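Local coordinates for protein TlmII (Streptoalloteichus hindustanus, PDB 4HVM) that probably takes part in tallysomycin biosynthesis as a condensation-domain protein that may bind phosphopantetheine-linked partners, at residues Arg21-Trp26 / His141-Asp146; Phe63-Val68 / Leu76-Arg81; Arg171-Val176 / Gly294-Arg299. One frame throughout, in Å; residues are numbered along the deposited sequence.

The three contacts adjoin, their centres 11 to 13 Å apart, yet they differ in burial and chemistry. Contact 1 is a surface contact of helix 18-27 with the loop leaving strand 133-141, built from apolar and selenium-aromatic packing. Contact 2, partly buried, pairs the start of strand 68-72 with the end of strand 76-80 and is mixed: arginine, backbone-carbonyl and water bonds on one side, a Leu-65, Val-68 and Met-78 patch on the other. Contact 3 is fully buried and apolar across its segments. Loop 141-146 is shared ground. Leu-144 and Leu-145 pack on Leu-65 and Leu-66 of contact 2, while Asp-146 OD2 bonds to Leu-296 N and Thr-297 OG1 of contact 3.

Contact 1 of 3, residues Arg21-Trp26 / His141-Asp146; sequences RGAWRW and HQMLLD
The run His-141 to Asp-146, between strand 133-141 and helix 147-161, corresponds by sequence to the HHxxxDG signature of condensation domains, with His-141 at its first histidine, Gln-142 at its second and Asp-146 at its aspartate; helix 18-27 packs against it through one turn. Ala-23 and Met-143 face each other at the centre, their CA atoms 7.1 Å apart. Met-143, present as selenomethionine, has CG 4.0 Å from Ala-23 CB. CG is anti to the carbonyl carbon and chi2 is anti (180°), which carries SE out to Trp-24, 3.8 Å from CE3; the bend at chi3 then turns the CE methyl toward Trp-24 CB. This is an oblique Met-aromatic contact, SE lying 70° off the normal of the six-membered ring. Trp-24 CB also borders the selenium; with CG anti to the backbone N, the indole brings CE3 to it as well. On the other flank Gln-142, extended beyond CG, meets Trp-26 tip to tip, OE1 at the edge of the indole, near its plane, 3.7 Å from CZ2, the amide and ring planes being steeply inclined. No hydrogen bond crosses between the segments.

Within the loop, Met-143 N donates to His-141 ND1 over 3.1 Å, arriving in the imidazole plane at an N-H...acceptor angle of 160°. This bond fixes the ring's rotation and is consistent with ND1 unprotonated. His-141 O accepts from both Leu-144 N and Leu-145 N. Asp-146 caps the following helix and forms a salt bridge with Arg-284, in keeping with the structural part played by the motif's aspartate in condensation domains. From helix 18-27 Gln-20 NE2 bonds to Met-143 O and Leu-27 touches Met-143; from the hairpin strands Phe-70 and Leu-76 touch it too, Leu-76 reaching Trp-24 as well.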
loop_
_atom_site.group_PDB
_atom_site.type_symbol
_atom_site.label_atom_id
_atom_site.label_comp_id
_atom_site.label_asym_id
_atom_site.label_seq_id
_atom_site.Cartn_x
_atom_site.Cartn_y
_atom_site.Cartn_z
ATOM N N ARG A 21 3.467 -9.498 -12.766
ATOM C CA ARG A 21 2.654 -9.777 -13.945
ATOM C C ARG A 21 1.241 -9.222 -13.779
ATOM O O ARG A 21 0.686 -8.622 -14.699
ATOM C CB ARG A 21 2.593 -11.285 -14.208
ATOM C CG ARG A 21 3.576 -11.782 -15.264
ATOM C CD ARG A 21 3.503 -13.297 -15.452
ATOM N NE ARG A 21 4.323 -14.013 -14.476
ATOM C CZ ARG A 21 3.848 -14.836 -13.544
ATOM N NH1 ARG A 21 2.546 -15.067 -13.455
ATOM N NH2 ARG A 21 4.681 -15.437 -12.704
ATOM N N GLY A 22 0.670 -9.426 -12.595
ATOM C CA GLY A 22 -0.678 -8.973 -12.304
ATOM C C GLY A 22 -0.841 -7.467 -12.341
ATOM O O GLY A 22 -1.756 -6.955 -12.985
ATOM N N ALA A 23 0.042 -6.753 -11.649
ATOM C CA ALA A 23 -0.012 -5.296 -11.611
ATOM C C ALA A 23 0.233 -4.692 -12.991
ATOM O O ALA A 23 -0.330 -3.653 -13.335
ATOM C CB ALA A 23 0.997 -4.759 -10.615
ATOM N N TRP A 24 1.074 -5.355 -13.778
ATOM C CA TRP A 24 1.424 -4.875 -15.110
ATOM C C TRP A 24 0.223 -4.889 -16.051
ATOM O O TRP A 24 0.206 -4.174 -17.051
ATOM C CB TRP A 24 2.570 -5.706 -15.693
ATOM C CG TRP A 24 3.066 -5.230 -17.027
ATOM C CD1 TRP A 24 3.052 -5.924 -18.203
ATOM C CD2 TRP A 24 3.651 -3.956 -17.320
ATOM N NE1 TRP A 24 3.593 -5.161 -19.210
ATOM C CE2 TRP A 24 3.968 -3.948 -18.694
ATOM C CE3 TRP A 24 3.937 -2.821 -16.555
ATOM C CZ2 TRP A 24 4.555 -2.848 -19.318
ATOM C CZ3 TRP A 24 4.519 -1.730 -17.176
ATOM C CH2 TRP A 24 4.823 -1.752 -18.544
ATOM N N ARG A 25 -0.779 -5.701 -15.725
ATOM C CA ARG A 25 -1.978 -5.795 -16.552
ATOM C C ARG A 25 -2.766 -4.489 -16.590
ATOM O O ARG A 25 -3.347 -4.142 -17.619
ATOM C CB ARG A 25 -2.875 -6.947 -16.090
ATOM C CG ARG A 25 -2.336 -8.324 -16.435
ATOM C CD ARG A 25 -3.339 -9.426 -16.109
ATOM N NE ARG A 25 -2.882 -10.736 -16.574
ATOM C CZ ARG A 25 -2.220 -11.615 -15.824
ATOM N NH1 ARG A 25 -1.939 -11.339 -14.559
ATOM N NH2 ARG A 25 -1.840 -12.778 -16.340
ATOM N N TRP A 26 -2.777 -3.764 -15.475
ATOM C CA TRP A 26 -3.500 -2.498 -15.401
ATOM C C TRP A 26 -2.569 -1.285 -15.442
ATOM O O TRP A 26 -2.965 -0.211 -15.891
ATOM C CB TRP A 26 -4.389 -2.448 -14.152
ATOM C CG TRP A 26 -3.638 -2.280 -12.862
ATOM C CD1 TRP A 26 -3.048 -3.265 -12.121
ATOM C CD2 TRP A 26 -3.406 -1.056 -12.156
ATOM N NE1 TRP A 26 -2.456 -2.728 -11.003
ATOM C CE2 TRP A 26 -2.663 -1.373 -11.000
ATOM C CE3 TRP A 26 -3.752 0.278 -12.389
ATOM C CZ2 TRP A 26 -2.261 -0.402 -10.080
ATOM C CZ3 TRP A 26 -3.351 1.238 -11.478
ATOM C CH2 TRP A 26 -2.616 0.894 -10.337
ATOM N N HIS A 141 8.589 2.503 -7.912
ATOM C CA HIS A 141 7.567 1.784 -8.660
ATOM C C HIS A 141 7.060 0.634 -7.795
ATOM O O HIS A 141 7.852 -0.065 -7.160
ATOM C CB HIS A 141 8.181 1.247 -9.952
ATOM C CG HIS A 141 7.178 0.848 -10.987
ATOM N ND1 HIS A 141 6.398 -0.282 -10.873
ATOM C CD2 HIS A 141 6.842 1.421 -12.167
ATOM C CE1 HIS A 141 5.621 -0.386 -11.935
ATOM N NE2 HIS A 141 5.869 0.636 -12.735
ATOM N N GLN A 142 5.746 0.437 -7.772
ATOM C CA GLN A 142 5.136 -0.550 -6.882
ATOM C C GLN A 142 5.436 -1.996 -7.278
ATOM O O GLN A 142 5.197 -2.918 -6.500
ATOM C CB GLN A 142 3.622 -0.342 -6.798
ATOM C CG GLN A 142 2.887 -0.636 -8.094
ATOM C CD GLN A 142 1.400 -0.837 -7.888
ATOM O OE1 GLN A 142 0.632 0.125 -7.839
ATOM N NE2 GLN A 142 0.985 -2.093 -7.767
HETATM N N MSE A 143 5.952 -2.190 -8.488
HETATM C CA MSE A 143 6.314 -3.523 -8.958
HETATM C C MSE A 143 7.722 -3.906 -8.513
HETATM O O MSE A 143 8.217 -4.987 -8.838
HETATM C CB MSE A 143 6.202 -3.608 -10.481
HETATM C CG MSE A 143 4.775 -3.652 -10.993
HETATM SE SE MSE A 143 4.678 -3.750 -12.932
HETATM C CE MSE A 143 5.894 -5.244 -13.212
ATOM N N LEU A 144 8.364 -3.006 -7.779
ATOM C CA LEU A 144 9.679 -3.269 -7.213
ATOM C C LEU A 144 9.610 -3.274 -5.695
ATOM O O LEU A 144 10.144 -4.168 -5.046
ATOM C CB LEU A 144 10.693 -2.221 -7.680
ATOM C CG LEU A 144 11.098 -2.253 -9.155
ATOM C CD1 LEU A 144 12.299 -1.357 -9.393
ATOM C CD2 LEU A 144 11.392 -3.675 -9.602
ATOM N N LEU A 145 8.945 -2.269 -5.133
ATOM C CA LEU A 145 8.828 -2.139 -3.687
ATOM C C LEU A 145 7.377 -1.957 -3.256
ATOM O O LEU A 145 6.687 -1.063 -3.745
ATOM C CB LEU A 145 9.654 -0.946 -3.201
ATOM C CG LEU A 145 11.123 -0.906 -3.623
ATOM C CD1 LEU A 145 11.804 0.335 -3.072
ATOM C CD2 LEU A 145 11.845 -2.160 -3.169
ATOM N N ASP A 146 6.915 -2.807 -2.343
ATOM C CA ASP A 146 5.603 -2.625 -1.737
ATOM C C ASP A 146 5.715 -1.709 -0.517
ATOM O O ASP A 146 6.775 -1.131 -0.268
ATOM C CB ASP A 146 4.961 -3.969 -1.372
ATOM C CG ASP A 146 5.862 -4.849 -0.520
ATOM O OD1 ASP A 146 6.860 -4.349 0.040
ATOM O OD2 ASP A 146 5.558 -6.057 -0.404
#

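Contact 2 of 3, residues Phe63-Val68 / Leu76-Arg81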
loop_
_atom_site.group_PDB
_atom_site.type_symbol
_atom_site.label_atom_id
_atom_site.label_comp_id
_atom_site.label_asym_id
_atom_site.label_seq_id
_atom_site.Cartn_x
_atom_site.Cartn_y
_atom_site.Cartn_z
ATOM N N PHE A 63 21.312 -4.272 -3.470
ATOM C CA PHE A 63 20.001 -4.773 -3.873
ATOM C C PHE A 63 19.765 -4.576 -5.367
ATOM O O PHE A 63 19.215 -3.557 -5.778
ATOM C CB PHE A 63 18.888 -4.068 -3.097
ATOM C CG PHE A 63 18.814 -4.450 -1.648
ATOM C CD1 PHE A 63 18.364 -5.704 -1.268
ATOM C CD2 PHE A 63 19.170 -3.545 -0.663
ATOM C CE1 PHE A 63 18.285 -6.052 0.067
ATOM C CE2 PHE A 63 19.092 -3.885 0.672
ATOM C CZ PHE A 63 18.649 -5.139 1.039
ATOM N N PRO A 64 20.164 -5.561 -6.183
ATOM C CA PRO A 64 19.995 -5.480 -7.642
ATOM C C PRO A 64 18.547 -5.279 -8.081
ATOM O O PRO A 64 18.312 -4.848 -9.213
ATOM C CB PRO A 64 20.520 -6.832 -8.138
ATOM C CG PRO A 64 20.526 -7.723 -6.919
ATOM C CD PRO A 64 20.809 -6.817 -5.769
ATOM N N LEU A 65 17.598 -5.575 -7.198
ATOM C CA LEU A 65 16.188 -5.374 -7.510
ATOM C C LEU A 65 15.880 -3.896 -7.723
ATOM O O LEU A 65 15.049 -3.537 -8.554
ATOM C CB LEU A 65 15.303 -5.933 -6.395
ATOM C CG LEU A 65 13.807 -5.638 -6.529
ATOM C CD1 LEU A 65 13.238 -6.293 -7.775
ATOM C CD2 LEU A 65 13.048 -6.081 -5.295
ATOM N N LEU A 66 16.556 -3.042 -6.965
ATOM C CA LEU A 66 16.337 -1.608 -7.063
ATOM C C LEU A 66 16.794 -1.070 -8.417
ATOM O O LEU A 66 16.316 -0.031 -8.873
ATOM C CB LEU A 66 17.069 -0.885 -5.936
ATOM C CG LEU A 66 16.731 -1.336 -4.518
ATOM C CD1 LEU A 66 17.541 -0.549 -3.501
ATOM C CD2 LEU A 66 15.244 -1.192 -4.245
ATOM N N ARG A 67 17.720 -1.781 -9.050
ATOM C CA ARG A 67 18.261 -1.370 -10.339
ATOM C C ARG A 67 17.614 -2.144 -11.482
ATOM O O ARG A 67 18.253 -2.407 -12.501
ATOM C CB ARG A 67 19.778 -1.578 -10.359
ATOM C CG ARG A 67 20.537 -0.672 -9.404
ATOM C CD ARG A 67 22.027 -0.980 -9.388
ATOM N NE ARG A 67 22.346 -2.140 -8.559
ATOM C CZ ARG A 67 22.815 -3.293 -9.027
ATOM N NH1 ARG A 67 23.031 -3.449 -10.325
ATOM N NH2 ARG A 67 23.077 -4.289 -8.193
ATOM N N VAL A 68 16.346 -2.502 -11.315
ATOM C CA VAL A 68 15.666 -3.341 -12.295
ATOM C C VAL A 68 14.710 -2.567 -13.201
ATOM O O VAL A 68 13.909 -1.756 -12.735
ATOM C CB VAL A 68 14.916 -4.504 -11.601
ATOM C CG1 VAL A 68 13.781 -5.024 -12.471
ATOM C CG2 VAL A 68 15.893 -5.618 -11.248
ATOM N N LEU A 76 6.581 -10.727 -19.580
ATOM C CA LEU A 76 7.220 -9.695 -18.767
ATOM C C LEU A 76 8.528 -10.206 -18.172
ATOM O O LEU A 76 8.575 -11.299 -17.609
ATOM C CB LEU A 76 6.280 -9.244 -17.651
ATOM C CG LEU A 76 6.675 -7.983 -16.876
ATOM C CD1 LEU A 76 6.769 -6.760 -17.786
ATOM C CD2 LEU A 76 5.689 -7.737 -15.752
ATOM N N TRP A 77 9.584 -9.409 -18.294
ATOM C CA TRP A 77 10.909 -9.824 -17.844
ATOM C C TRP A 77 11.607 -8.737 -17.032
ATOM O O TRP A 77 11.320 -7.550 -17.186
ATOM C CB TRP A 77 11.781 -10.212 -19.040
ATOM C CG TRP A 77 11.188 -11.287 -19.896
ATOM C CD1 TRP A 77 10.274 -11.125 -20.894
ATOM C CD2 TRP A 77 11.474 -12.691 -19.835
ATOM N NE1 TRP A 77 9.969 -12.341 -21.458
ATOM C CE2 TRP A 77 10.694 -13.318 -20.828
ATOM C CE3 TRP A 77 12.313 -13.477 -19.040
ATOM C CZ2 TRP A 77 10.725 -14.694 -21.044
ATOM C CZ3 TRP A 77 12.343 -14.845 -19.257
ATOM C CH2 TRP A 77 11.554 -15.438 -20.251
HETATM N N MSE A 78 12.523 -9.152 -16.163
HETATM C CA MSE A 78 13.304 -8.208 -15.370
HETATM C C MSE A 78 14.726 -8.079 -15.908
HETATM O O MSE A 78 15.340 -9.064 -16.314
HETATM C CB MSE A 78 13.316 -8.613 -13.892
HETATM C CG MSE A 78 12.083 -8.171 -13.122
HETATM SE SE MSE A 78 11.973 -8.924 -11.329
HETATM C CE MSE A 78 13.741 -8.480 -10.660
ATOM N N ARG A 79 15.238 -6.854 -15.909
ATOM C CA ARG A 79 16.563 -6.566 -16.443
ATOM C C ARG A 79 17.343 -5.728 -15.438
ATOM O O ARG A 79 16.891 -4.655 -15.038
ATOM C CB ARG A 79 16.425 -5.807 -17.763
ATOM C CG ARG A 79 17.729 -5.489 -18.478
ATOM C CD ARG A 79 17.473 -4.588 -19.685
ATOM N NE ARG A 79 18.624 -4.510 -20.584
ATOM C CZ ARG A 79 18.850 -5.359 -21.584
ATOM N NH1 ARG A 79 18.006 -6.357 -21.815
ATOM N NH2 ARG A 79 19.922 -5.213 -22.353
ATOM N N THR A 80 18.509 -6.213 -15.027
ATOM C CA THR A 80 19.279 -5.523 -13.997
ATOM C C THR A 80 20.236 -4.492 -14.582
ATOM O O THR A 80 21.207 -4.835 -15.254
ATOM C CB THR A 80 20.058 -6.506 -13.113
ATOM O OG1 THR A 80 19.151 -7.465 -12.557
ATOM C CG2 THR A 80 20.749 -5.762 -11.985
ATOM N N ARG A 81 19.944 -3.225 -14.314
ATOM C CA ARG A 81 20.761 -2.117 -14.785
ATOM C C ARG A 81 22.083 -2.086 -14.024
ATOM O O ARG A 81 22.114 -2.279 -12.809
ATOM C CB ARG A 81 19.995 -0.810 -14.584
ATOM C CG ARG A 81 20.438 0.348 -15.454
ATOM C CD ARG A 81 19.489 1.537 -15.298
ATOM N NE ARG A 81 19.423 2.025 -13.920
ATOM C CZ ARG A 81 18.427 1.770 -13.075
ATOM N NH1 ARG A 81 17.396 1.027 -13.460
ATOM N NH2 ARG A 81 18.460 2.259 -11.842
HETATM O O HOH W 1 16.488 2.491 -9.343
HETATM O O HOH W 2 14.959 0.780 -11.372
#
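Arg-67 and Arg-81 exchange two hydrogen bonds through their main chains and one side chain. Arg-81 N donates to Arg-67 O over 2.6 Å, nearly along the C=O axis (168°). In return Arg-67 NH1 donates to Arg-81 O over 2.9 Å, with the carbonyl oxygen close to the guanidinium plane and the nitrogen in the carbonyl plane. CB and CD of Arg-67 run alongside the same oxygen, and the bend at chi3 (-80°) turns the guanidinium so that NH1 meets it, while Thr-80 CG2 sits obliquely near NH1. On the apolar side Met-78, a selenomethionine, curls at chi3 so that its CE lies 3.6 Å from Val-68 CG2. The same methyl also reaches Leu-65 CD1, at 3.7 Å, and Val-68 CG1 rests against Met-78 CG.

The backbone frame is the beta hairpin of strands 68-72 and 76-80, in which Val-68 and Thr-80 are an antiparallel non-hydrogen-bonded pair. Strand 76-80 is the middle one of three, with 13-15 on its far side. At this pair Val-68 CA approaches Arg-79 O to 3.3 Å in a CA-H...O contact.

Around the first shell, the Arg-81 guanidinium has Arg-67 CB over one face, toward its rim, and two waters at its edge in plane. One water accepts from NH2 and lies 2.6 Å from Leu-66 O; the other accepts from NH1 and lies near both Leu-66 O and Val-68 O. Asn-69 OD1 also binds NH1, and the carbonyls of Asn-83 and Ala-84 hold NE and NH2. Arg-67 is anchored further back, its NE and NH2 donating to Leu-60 O and Asp-61 O at the end of helix 49-62.

Contact 3 of 3, residues Arg171-Val176 / Gly294-Arg299; sequences RDFAEV and GPLTDR
Pro-295 lies over one face of the Phe-173 ring, while Leu-296 CD2 comes to its edge, near the ring plane. The proline approach is a CH-pi contact: CD stands 4.0 Å from the ring centroid and 24° off the normal, displaced toward the rim. The two side chains cross at about a right angle; Pro-295 CD and CG lie over the CE1-CZ side of the ring, CD 3.7 Å from CE1. Leu-296 CD2 is a looser neighbour, 4.3 Å from CE1. Phe-173 has CG anti to the backbone N (chi1 177°), which sends the ring across toward Gly-294, whose CA is 4.1 Å from CD1, obliquely to the ring. At Gly-294 the backbone angles would press a beta carbon against the preceding carbonyl oxygen, and the same carbon would collide with Phe-173 CD1, so the ring packs where only glycine fits.

The second flat group, the Arg-171 guanidinium, is covered on one face within its own segment, with Val-176 CG1 3.6 Å above its centre. At its edge, in plane, Glu-175 OE1 receives NE in a salt bridge of 2.9 Å. Asp-172 OD1 accepts from Ala-174 N over 3.1 Å, an Asx turn at the start of the segment 173-175, from which Phe-173 points toward 294-299, as does Val-176. Val-176 adds a distant apolar touch, CG2 to Leu-296 CD1.

Outside the pair, Ser-17 and Val-292 also touch Phe-173, and Gln-20 of helix 18-27 packs on Pro-295. Strand 297-305 is an edge of the six-stranded sheet, so the contact ties the loop after helix 147-161 to its approach. The Gly-Pro-Leu-Thr-Asp run is consistent with the position of the GxFVNT-type motif, which in related condensation domains lies near the meeting of the two lobes.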
loop_
_atom_site.group_PDB
_atom_site.type_symbol
_atom_site.label_atom_id
_atom_site.label_comp_id
_atom_site.label_asym_id
_atom_site.label_seq_id
_atom_site.Cartn_x
_atom_site.Cartn_y
_atom_site.Cartn_z
ATOM N N ARG A 171 16.895 -11.294 2.543
ATOM C CA ARG A 171 16.728 -12.366 1.572
ATOM C C ARG A 171 16.438 -11.775 0.198
ATOM O O ARG A 171 15.492 -11.002 0.041
ATOM C CB ARG A 171 15.581 -13.282 1.995
ATOM C CG ARG A 171 15.418 -14.524 1.138
ATOM C CD ARG A 171 14.223 -15.338 1.603
ATOM N NE ARG A 171 14.072 -16.586 0.862
ATOM C CZ ARG A 171 12.996 -17.363 0.923
ATOM N NH1 ARG A 171 11.964 -17.018 1.685
ATOM N NH2 ARG A 171 12.947 -18.484 0.216
ATOM N N ASP A 172 17.252 -12.138 -0.791
ATOM C CA ASP A 172 17.105 -11.611 -2.146
ATOM C C ASP A 172 15.772 -12.045 -2.756
ATOM O O ASP A 172 15.331 -13.179 -2.569
ATOM C CB ASP A 172 18.280 -12.062 -3.026
ATOM C CG ASP A 172 18.453 -11.201 -4.271
ATOM O OD1 ASP A 172 17.438 -10.753 -4.850
ATOM O OD2 ASP A 172 19.615 -10.972 -4.674
ATOM N N PHE A 173 15.137 -11.128 -3.480
ATOM C CA PHE A 173 13.846 -11.389 -4.104
ATOM C C PHE A 173 13.945 -12.463 -5.179
ATOM O O PHE A 173 12.953 -13.106 -5.516
ATOM C CB PHE A 173 13.275 -10.103 -4.704
ATOM C CG PHE A 173 11.977 -10.300 -5.435
ATOM C CD1 PHE A 173 10.799 -10.482 -4.734
ATOM C CD2 PHE A 173 11.935 -10.303 -6.820
ATOM C CE1 PHE A 173 9.604 -10.663 -5.397
ATOM C CE2 PHE A 173 10.741 -10.484 -7.490
ATOM C CZ PHE A 173 9.573 -10.664 -6.776
ATOM N N ALA A 174 15.147 -12.653 -5.709
ATOM C CA ALA A 174 15.387 -13.646 -6.747
ATOM C C ALA A 174 15.000 -15.054 -6.290
ATOM O O ALA A 174 14.605 -15.897 -7.099
ATOM C CB ALA A 174 16.842 -13.606 -7.171
ATOM N N GLU A 175 15.107 -15.302 -4.990
ATOM C CA GLU A 175 14.796 -16.615 -4.435
ATOM C C GLU A 175 13.297 -16.901 -4.433
ATOM O O GLU A 175 12.884 -18.061 -4.399
ATOM C CB GLU A 175 15.348 -16.747 -3.013
ATOM C CG GLU A 175 16.855 -16.576 -2.898
ATOM C CD GLU A 175 17.361 -16.802 -1.483
ATOM O OE1 GLU A 175 16.549 -17.185 -0.612
ATOM O OE2 GLU A 175 18.571 -16.596 -1.245
ATOM N N VAL A 176 12.487 -15.847 -4.466
ATOM C CA VAL A 176 11.035 -15.998 -4.396
ATOM C C VAL A 176 10.314 -15.393 -5.599
ATOM O O VAL A 176 9.094 -15.240 -5.586
ATOM C CB VAL A 176 10.460 -15.379 -3.104
ATOM C CG1 VAL A 176 11.011 -16.097 -1.882
ATOM C CG2 VAL A 176 10.774 -13.892 -3.041
ATOM N N GLY A 294 10.928 -6.512 -1.855
ATOM C CA GLY A 294 10.274 -6.708 -3.135
ATOM C C GLY A 294 8.759 -6.706 -3.059
ATOM O O GLY A 294 8.182 -6.516 -1.987
ATOM N N PRO A 295 8.102 -6.922 -4.207
ATOM C CA PRO A 295 6.639 -6.966 -4.281
ATOM C C PRO A 295 6.065 -8.274 -3.742
ATOM O O PRO A 295 6.044 -9.280 -4.451
ATOM C CB PRO A 295 6.362 -6.848 -5.780
ATOM C CG PRO A 295 7.573 -7.429 -6.428
ATOM C CD PRO A 295 8.731 -7.093 -5.530
ATOM N N LEU A 296 5.592 -8.247 -2.499
ATOM C CA LEU A 296 4.993 -9.420 -1.876
ATOM C C LEU A 296 3.686 -9.066 -1.159
ATOM O O LEU A 296 3.251 -9.769 -0.248
ATOM C CB LEU A 296 5.984 -10.072 -0.909
ATOM C CG LEU A 296 7.167 -10.786 -1.569
ATOM C CD1 LEU A 296 8.095 -11.359 -0.518
ATOM C CD2 LEU A 296 6.686 -11.880 -2.512
ATOM N N THR A 297 3.067 -7.968 -1.581
ATOM C CA THR A 297 1.802 -7.536 -1.007
ATOM C C THR A 297 0.705 -7.644 -2.057
ATOM O O THR A 297 0.871 -7.193 -3.190
ATOM C CB THR A 297 1.874 -6.087 -0.493
ATOM O OG1 THR A 297 2.924 -5.971 0.476
ATOM C CG2 THR A 297 0.552 -5.683 0.142
ATOM N N ASP A 298 -0.413 -8.253 -1.677
ATOM C CA ASP A 298 -1.528 -8.443 -2.591
ATOM C C ASP A 298 -2.843 -8.035 -1.937
ATOM O O ASP A 298 -2.933 -7.941 -0.714
ATOM C CB ASP A 298 -1.595 -9.901 -3.040
ATOM C CG ASP A 298 -2.475 -10.099 -4.256
ATOM O OD1 ASP A 298 -2.647 -9.144 -5.047
ATOM O OD2 ASP A 298 -2.989 -11.222 -4.424
ATOM N N ARG A 299 -3.858 -7.792 -2.759
ATOM C CA ARG A 299 -5.170 -7.391 -2.265
ATOM C C ARG A 299 -6.140 -8.570 -2.201
ATOM O O ARG A 299 -6.186 -9.399 -3.111
ATOM C CB ARG A 299 -5.749 -6.284 -3.147
ATOM C CG ARG A 299 -5.067 -4.938 -2.978
ATOM C CD ARG A 299 -5.577 -3.933 -4.000
ATOM N NE ARG A 299 -5.080 -4.218 -5.343
ATOM C CZ ARG A 299 -5.405 -3.520 -6.427
ATOM N NH1 ARG A 299 -6.238 -2.491 -6.334
ATOM N NH2 ARG A 299 -4.898 -3.853 -7.607
#